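Local coordinates for 4,5-DOPA dioxygenase extradiol (PDB 2PW6), which opens the aromatic ring of L-DOPA between carbons 4 and 5 in vitro, as a zinc-containing extradiol dioxygenase whose physiological substrate is unknown, at residues 90-95 with 135-140; 249-254 with 266-271. One frame throughout, in Å; residues are numbered along the deposited sequence.

Contact 1 of 2, residues 90-95 with 135-140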
ATOM      1  N   PRO A  90      11.041  10.902  -3.951  1.00 46.63           N
ATOM      2  CA  PRO A  90      12.005  11.680  -3.145  1.00 47.17           C
ATOM      3  C   PRO A  90      11.912  13.186  -3.403  1.00 47.91           C
ATOM      4  O   PRO A  90      12.912  13.825  -3.746  1.00 48.74           O
ATOM      5  CB  PRO A  90      13.355  11.135  -3.599  1.00 46.96           C
ATOM      6  CG  PRO A  90      13.125  10.702  -5.049  1.00 46.99           C
ATOM      7  CD  PRO A  90      11.629  10.451  -5.231  1.00 46.33           C
ATOM      8  N   ALA A  91      10.716  13.740  -3.240  1.00 47.76           N
ATOM      9  CA  ALA A  91      10.500  15.151  -3.399  1.00 47.84           C
ATOM     10  C   ALA A  91      11.138  15.843  -2.202  1.00 47.98           C
ATOM     11  O   ALA A  91      11.115  15.293  -1.086  1.00 48.34           O
ATOM     12  CB  ALA A  91       9.006  15.460  -3.468  1.00 47.57           C
ATOM     13  N   PRO A  92      11.708  17.051  -2.422  1.00 47.33           N
ATOM     14  CA  PRO A  92      12.250  17.782  -1.286  1.00 46.56           C
ATOM     15  C   PRO A  92      11.116  18.360  -0.456  1.00 46.04           C
ATOM     16  O   PRO A  92      10.100  18.782  -1.011  1.00 45.69           O
ATOM     17  CB  PRO A  92      13.038  18.923  -1.945  1.00 46.77           C
ATOM     18  CG  PRO A  92      12.345  19.157  -3.262  1.00 46.48           C
ATOM     19  CD  PRO A  92      11.876  17.783  -3.693  1.00 47.15           C
ATOM     20  N   GLY A  93      11.303  18.384   0.858  1.00 45.01           N
ATOM     21  CA  GLY A  93      10.339  18.959   1.748  1.00 44.42           C
ATOM     22  C   GLY A  93      10.430  20.463   1.779  1.00 44.67           C
ATOM     23  O   GLY A  93      11.396  21.058   1.290  1.00 45.32           O
ATOM     24  N   SER A  94       9.413  21.075   2.364  1.00 44.19           N
ATOM     25  CA  SER A  94       9.375  22.501   2.578  1.00 43.85           C
ATOM     26  C   SER A  94       8.977  22.758   4.021  1.00 43.36           C
ATOM     27  O   SER A  94       7.782  22.860   4.335  1.00 42.60           O
ATOM     28  CB  SER A  94       8.376  23.143   1.636  1.00 44.33           C
ATOM     29  OG  SER A  94       8.300  24.534   1.870  1.00 46.02           O
ATOM     30  N   PRO A  95       9.982  22.868   4.915  1.00 43.11           N
ATOM     31  CA  PRO A  95       9.663  23.194   6.322  1.00 42.69           C
ATOM     32  C   PRO A  95       8.926  24.523   6.478  1.00 42.19           C
ATOM     33  O   PRO A  95       8.060  24.622   7.370  1.00 42.60           O
ATOM     34  CB  PRO A  95      11.037  23.197   7.014  1.00 43.26           C
ATOM     35  CG  PRO A  95      11.922  22.311   6.090  1.00 43.33           C
ATOM     36  CD  PRO A  95      11.429  22.661   4.699  1.00 42.38           C
ATOM     37  N   ASP A 135      10.957  17.344  -8.150  1.00 52.73           N
ATOM     38  CA  ASP A 135      11.737  18.583  -7.920  1.00 53.70           C
ATOM     39  C   ASP A 135      10.905  19.750  -7.392  1.00 53.08           C
ATOM     40  O   ASP A 135      11.392  20.895  -7.324  1.00 53.82           O
ATOM     41  CB  ASP A 135      12.467  19.021  -9.205  1.00 53.99           C
ATOM     42  CG  ASP A 135      11.508  19.292 -10.385  1.00 56.56           C
ATOM     43  OD1 ASP A 135      10.327  18.864 -10.356  1.00 57.24           O
ATOM     44  OD2 ASP A 135      11.955  19.917 -11.374  1.00 61.26           O
ATOM     45  N   ILE A 136       9.649  19.469  -7.050  1.00 51.82           N
ATOM     46  CA  ILE A 136       8.763  20.460  -6.436  1.00 50.62           C
ATOM     47  C   ILE A 136       8.714  20.235  -4.915  1.00 50.13           C
ATOM     48  O   ILE A 136       8.426  19.125  -4.466  1.00 49.61           O
ATOM     49  CB  ILE A 136       7.358  20.446  -7.095  1.00 50.45           C
ATOM     50  CG1 ILE A 136       7.534  20.554  -8.632  1.00 51.00           C
ATOM     51  CG2 ILE A 136       6.455  21.508  -6.466  1.00 49.15           C
ATOM     52  CD1 ILE A 136       6.417  21.148  -9.386  1.00 50.88           C
ATOM     53  N   PRO A 137       9.034  21.283  -4.123  1.00 49.59           N
ATOM     54  CA  PRO A 137       9.025  21.137  -2.665  1.00 48.75           C
ATOM     55  C   PRO A 137       7.621  20.810  -2.183  1.00 48.22           C
ATOM     56  O   PRO A 137       6.643  21.211  -2.814  1.00 47.36           O
ATOM     57  CB  PRO A 137       9.472  22.514  -2.165  1.00 48.56           C
ATOM     58  CG  PRO A 137      10.216  23.116  -3.349  1.00 49.50           C
ATOM     59  CD  PRO A 137       9.428  22.649  -4.527  1.00 49.70           C
HETATM   60  N   MSE A 138       7.529  20.093  -1.071  1.00 47.65           N
HETATM   61  CA  MSE A 138       6.297  19.411  -0.735  1.00 49.09           C
HETATM   62  C   MSE A 138       6.100  19.192   0.753  1.00 44.98           C
HETATM   63  O   MSE A 138       7.046  18.998   1.492  1.00 44.23           O
HETATM   64  CB  MSE A 138       6.264  18.076  -1.480  1.00 48.19           C
HETATM   65  CG  MSE A 138       4.918  17.435  -1.600  1.00 51.78           C
HETATM   66 SE   MSE A 138       5.027  15.870  -2.820  1.00 59.78          SE
HETATM   67  CE  MSE A 138       4.566  16.735  -4.488  1.00 50.21           C
ATOM     68  N   VAL A 139       4.831  19.243   1.141  1.00 42.84           N
ATOM     69  CA  VAL A 139       4.315  18.921   2.460  1.00 40.18           C
ATOM     70  C   VAL A 139       3.158  17.885   2.319  1.00 39.52           C
ATOM     71  O   VAL A 139       2.336  17.974   1.414  1.00 37.61           O
ATOM     72  CB  VAL A 139       3.877  20.252   3.131  1.00 40.59           C
ATOM     73  CG1 VAL A 139       2.856  20.048   4.163  1.00 41.49           C
ATOM     74  CG2 VAL A 139       5.138  20.988   3.759  1.00 38.57           C
ATOM     75  N   GLN A 140       3.124  16.883   3.189  1.00 38.60           N
ATOM     76  CA  GLN A 140       1.941  16.004   3.315  1.00 37.64           C
ATOM     77  C   GLN A 140       1.002  16.446   4.457  1.00 36.52           C
ATOM     78  O   GLN A 140       1.454  16.774   5.555  1.00 36.33           O
ATOM     79  CB  GLN A 140       2.381  14.566   3.519  1.00 38.18           C
ATOM     80  CG  GLN A 140       3.293  14.040   2.405  1.00 36.97           C
ATOM     81  CD  GLN A 140       4.100  12.878   2.861  1.00 38.34           C
ATOM     82  OE1 GLN A 140       4.836  12.974   3.850  1.00 45.11           O
ATOM     83  NE2 GLN A 140       3.965  11.753   2.178  1.00 38.08           N
TER
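Pro92 and Met138, a selenomethionine in this crystal, meet through their backbones, where the contact is tightest: Met138 N donates to Pro92 O over 2.9 Å, but the angle at the hydrogen is 121°, so the bond is weak. The same carbonyl is approached by Pro137 CA, 3.1 Å from Pro92 O, in a CA-H...O contact. Met138 O is likewise shared, between a long, weak bond from Ser94 N and the CA of Gly93, which lies 3.3 Å from Met138 O. Two carbonyls, each touched by one N-H and one CA-H, thus make a single beta bridge, Gly93 with Met138, where strand 138-144 begins. That strand also bonds to strand 50-60 in the central mixed sheet, while 90-95 is the loop leading into helix 95-105, whose N-cap is Ser94. With its OG anti to the backbone N (chi1 178°), Ser94 caps Leu97 N.

On the helix face Val139 CG2 comes within 3.3 Å of Ser94 O, and Val139 also touches Leu97, Ala98 and Leu101. On the other face Ala91 CB rests 4.1 Å from Met138 SE, and Met138 also touches Ile51 and Val53. On the solvent side the proline rings touch only lightly, Pro92 CG to Pro137 CG 4.5 Å, although Pro92 CG also lies 3.9 Å from Pro137 CA; Pro92 is exposed, and Asp135 turns from the loop to a salt bridge with Arg47.

Contact 2 of 2, residues 249-254 with 266-271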
ATOM      1  N   GLU A 249     -14.240  31.341 -10.074  1.00 60.98           N
ATOM      2  CA  GLU A 249     -13.299  30.755 -11.006  1.00 60.38           C
ATOM      3  C   GLU A 249     -13.923  29.503 -11.646  1.00 60.40           C
ATOM      4  O   GLU A 249     -14.898  28.958 -11.118  1.00 60.58           O
ATOM      5  CB  GLU A 249     -11.984  30.444 -10.268  1.00 60.64           C
ATOM      6  CG  GLU A 249     -12.086  29.333  -9.191  1.00 59.38           C
ATOM      7  CD  GLU A 249     -11.175  29.548  -7.983  1.00 57.70           C
ATOM      8  OE1 GLU A 249      -9.970  29.831  -8.157  1.00 55.21           O
ATOM      9  OE2 GLU A 249     -11.683  29.418  -6.846  1.00 58.76           O
ATOM     10  N   PRO A 250     -13.408  29.066 -12.807  1.00 60.29           N
ATOM     11  CA  PRO A 250     -13.977  27.824 -13.359  1.00 60.47           C
ATOM     12  C   PRO A 250     -13.678  26.583 -12.517  1.00 60.47           C
ATOM     13  O   PRO A 250     -12.676  26.540 -11.791  1.00 60.93           O
ATOM     14  CB  PRO A 250     -13.313  27.703 -14.737  1.00 60.28           C
ATOM     15  CG  PRO A 250     -12.075  28.572 -14.657  1.00 60.68           C
ATOM     16  CD  PRO A 250     -12.379  29.663 -13.679  1.00 60.21           C
ATOM     17  N   ILE A 251     -14.576  25.605 -12.598  1.00 60.38           N
ATOM     18  CA  ILE A 251     -14.333  24.241 -12.130  1.00 60.05           C
ATOM     19  C   ILE A 251     -14.327  23.354 -13.375  1.00 59.87           C
ATOM     20  O   ILE A 251     -15.274  23.356 -14.152  1.00 59.22           O
ATOM     21  CB  ILE A 251     -15.417  23.744 -11.131  1.00 60.02           C
ATOM     22  CG1 ILE A 251     -15.376  24.550  -9.830  1.00 60.20           C
ATOM     23  CG2 ILE A 251     -15.253  22.246 -10.840  1.00 59.62           C
ATOM     24  CD1 ILE A 251     -16.371  24.074  -8.771  1.00 60.09           C
ATOM     25  N   THR A 252     -13.240  22.609 -13.529  1.00 60.09           N
ATOM     26  CA  THR A 252     -12.929  21.781 -14.687  1.00 60.31           C
ATOM     27  C   THR A 252     -12.937  20.310 -14.261  1.00 59.99           C
ATOM     28  O   THR A 252     -12.768  19.996 -13.073  1.00 59.27           O
ATOM     29  CB  THR A 252     -11.494  22.115 -15.171  1.00 60.38           C
ATOM     30  OG1 THR A 252     -11.391  23.519 -15.428  1.00 62.48           O
ATOM     31  CG2 THR A 252     -11.105  21.344 -16.427  1.00 61.50           C
ATOM     32  N   ILE A 253     -13.138  19.424 -15.244  1.00 59.71           N
ATOM     33  CA  ILE A 253     -12.965  17.982 -15.081  1.00 59.11           C
ATOM     34  C   ILE A 253     -11.953  17.507 -16.121  1.00 59.32           C
ATOM     35  O   ILE A 253     -12.339  17.105 -17.208  1.00 59.27           O
ATOM     36  CB  ILE A 253     -14.313  17.200 -15.176  1.00 58.97           C
ATOM     37  CG1 ILE A 253     -15.204  17.518 -13.968  1.00 59.20           C
ATOM     38  CG2 ILE A 253     -14.078  15.687 -15.268  1.00 57.10           C
ATOM     39  CD1 ILE A 253     -16.687  17.287 -14.211  1.00 59.32           C
ATOM     40  N   PRO A 254     -10.647  17.547 -15.771  1.00 59.71           N
ATOM     41  CA  PRO A 254      -9.523  17.181 -16.642  1.00 59.79           C
ATOM     42  C   PRO A 254      -9.547  15.735 -17.137  1.00 60.15           C
ATOM     43  O   PRO A 254      -8.905  15.431 -18.148  1.00 59.93           O
ATOM     44  CB  PRO A 254      -8.304  17.377 -15.736  1.00 59.58           C
ATOM     45  CG  PRO A 254      -8.824  17.324 -14.380  1.00 59.03           C
ATOM     46  CD  PRO A 254     -10.160  17.967 -14.447  1.00 59.45           C
ATOM     47  N   LEU A 266     -13.023  10.118 -11.597  1.00 46.71           N
ATOM     48  CA  LEU A 266     -13.369  11.512 -11.648  1.00 46.65           C
ATOM     49  C   LEU A 266     -12.329  12.439 -10.989  1.00 48.14           C
ATOM     50  O   LEU A 266     -12.196  12.464  -9.749  1.00 47.98           O
ATOM     51  CB  LEU A 266     -14.724  11.728 -10.990  1.00 45.73           C
ATOM     52  CG  LEU A 266     -15.231  13.166 -11.006  1.00 43.21           C
ATOM     53  CD1 LEU A 266     -15.430  13.676 -12.442  1.00 43.14           C
ATOM     54  CD2 LEU A 266     -16.506  13.221 -10.279  1.00 39.37           C
ATOM     55  N   SER A 267     -11.629  13.196 -11.839  1.00 48.85           N
ATOM     56  CA  SER A 267     -10.735  14.276 -11.439  1.00 49.17           C
ATOM     57  C   SER A 267     -11.362  15.675 -11.559  1.00 50.38           C
ATOM     58  O   SER A 267     -12.205  15.923 -12.430  1.00 50.63           O
ATOM     59  CB  SER A 267      -9.462  14.170 -12.235  1.00 48.82           C
ATOM     60  OG  SER A 267      -8.917  12.872 -12.031  1.00 48.53           O
ATOM     61  N   VAL A 268     -10.965  16.584 -10.664  1.00 51.15           N
ATOM     62  CA  VAL A 268     -11.573  17.911 -10.577  1.00 51.57           C
ATOM     63  C   VAL A 268     -10.490  18.997 -10.473  1.00 52.54           C
ATOM     64  O   VAL A 268      -9.569  18.890  -9.663  1.00 52.97           O
ATOM     65  CB  VAL A 268     -12.586  18.000  -9.397  1.00 51.69           C
ATOM     66  CG1 VAL A 268     -13.181  19.426  -9.247  1.00 50.36           C
ATOM     67  CG2 VAL A 268     -13.690  16.942  -9.551  1.00 49.61           C
ATOM     68  N   GLN A 269     -10.585  20.018 -11.322  1.00 52.97           N
ATOM     69  CA  GLN A 269      -9.662  21.157 -11.261  1.00 52.94           C
ATOM     70  C   GLN A 269     -10.419  22.395 -10.787  1.00 53.40           C
ATOM     71  O   GLN A 269     -11.481  22.726 -11.306  1.00 53.68           O
ATOM     72  CB  GLN A 269      -8.949  21.406 -12.601  1.00 52.68           C
ATOM     73  CG  GLN A 269      -7.887  22.521 -12.508  1.00 51.95           C
ATOM     74  CD  GLN A 269      -7.121  22.790 -13.808  1.00 52.08           C
ATOM     75  OE1 GLN A 269      -6.645  21.864 -14.490  1.00 49.16           O
ATOM     76  NE2 GLN A 269      -6.969  24.076 -14.134  1.00 49.58           N
ATOM     77  N   ILE A 270      -9.910  23.032  -9.742  1.00 53.88           N
ATOM     78  CA  ILE A 270     -10.491  24.274  -9.247  1.00 54.13           C
ATOM     79  C   ILE A 270      -9.578  25.395  -9.723  1.00 54.65           C
ATOM     80  O   ILE A 270      -8.387  25.405  -9.417  1.00 54.77           O
ATOM     81  CB  ILE A 270     -10.607  24.283  -7.701  1.00 53.73           C
ATOM     82  CG1 ILE A 270     -11.614  23.215  -7.221  1.00 53.97           C
ATOM     83  CG2 ILE A 270     -10.889  25.693  -7.180  1.00 54.02           C
ATOM     84  CD1 ILE A 270     -13.042  23.656  -7.050  1.00 52.73           C
ATOM     85  N   GLY A 271     -10.146  26.323 -10.487  1.00 55.56           N
ATOM     86  CA  GLY A 271      -9.402  27.465 -11.022  1.00 56.23           C
ATOM     87  C   GLY A 271      -8.344  27.077 -12.033  1.00 56.38           C
ATOM     88  O   GLY A 271      -7.298  27.738 -12.109  1.00 57.31           O
TER
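Glu249 lays its side chain against the C-terminal residue, Glu249 CG lying 3.7 Å from Gly271 CA. Its CG sits between the backbone N and the carbonyl carbon (chi1 67°), and the carboxylate lies near Ile270 CG2, while OE1 forms a salt bridge with Arg163 and OE2 accepts from Asp246 N. An alanine here would probably leave Arg163 without its carboxylate mate and open a gap beside Gly271 and Ile270 CG2. At Pro250 the carbonyl takes the N-H of Gly271, with Gly271 N to Pro250 O at 2.9 Å.

Ile251 pairs with Ile270 as an antiparallel, non-hydrogen-bonded pair; the two side chains lie side by side, pointing the same way, with Ile251 CG1 3.7 Å from Ile270 CD1. Ile251 CG2 also touches Val268 CG1, the two side chains meeting at a slant. Thr252 and Gln269 form the hydrogen-bonded pair: Thr252 N reaches Gln269 O at 2.8 Å and 174°, and Gln269 N returns to Thr252 O at 172°, its donor lying above that carbonyl plane. This ladder sets 251-252 as the outermost strand at one end of the central mixed sheet, and 268-270 between it and strand 17-21. On the face opposite the isoleucines, Thr252 CB packs 3.7 Å from Gln269 CB.

Ile253 CG2 meets Leu266 CD1 at 3.7 Å and lies near the carbonyl of Ser267. Pro254 then presses its ring on the same residue, Pro254 CD 3.5 Å from Ser267 O, and Ser267 OG is hydrogen-bonded to Gly21 N.

How the contacts relate
Contact 1 (90-95 with 135-140) closes along the chain before contact 2 (249-254 with 266-271) opens, so the two follow in series. Their centres lie 24 Å apart and the nearest atoms about 14 Å, without touching. Both reach the same mixed sheet. Contact 1 joins the loop before helix 95-105 to the start of strand 138-144 by a single bridge, whereas contact 2 builds the far edge from strands 251-252 and 268-270. Strands 50-60, 167-173 and 17-21 lie between them. Contact 1 is packing remote from the metal; contact 2 adjoins strand 17-21, which runs into zinc ligand His22, about 8 Å from Ser267 between side chains, consistent with a place in the scaffold around that site.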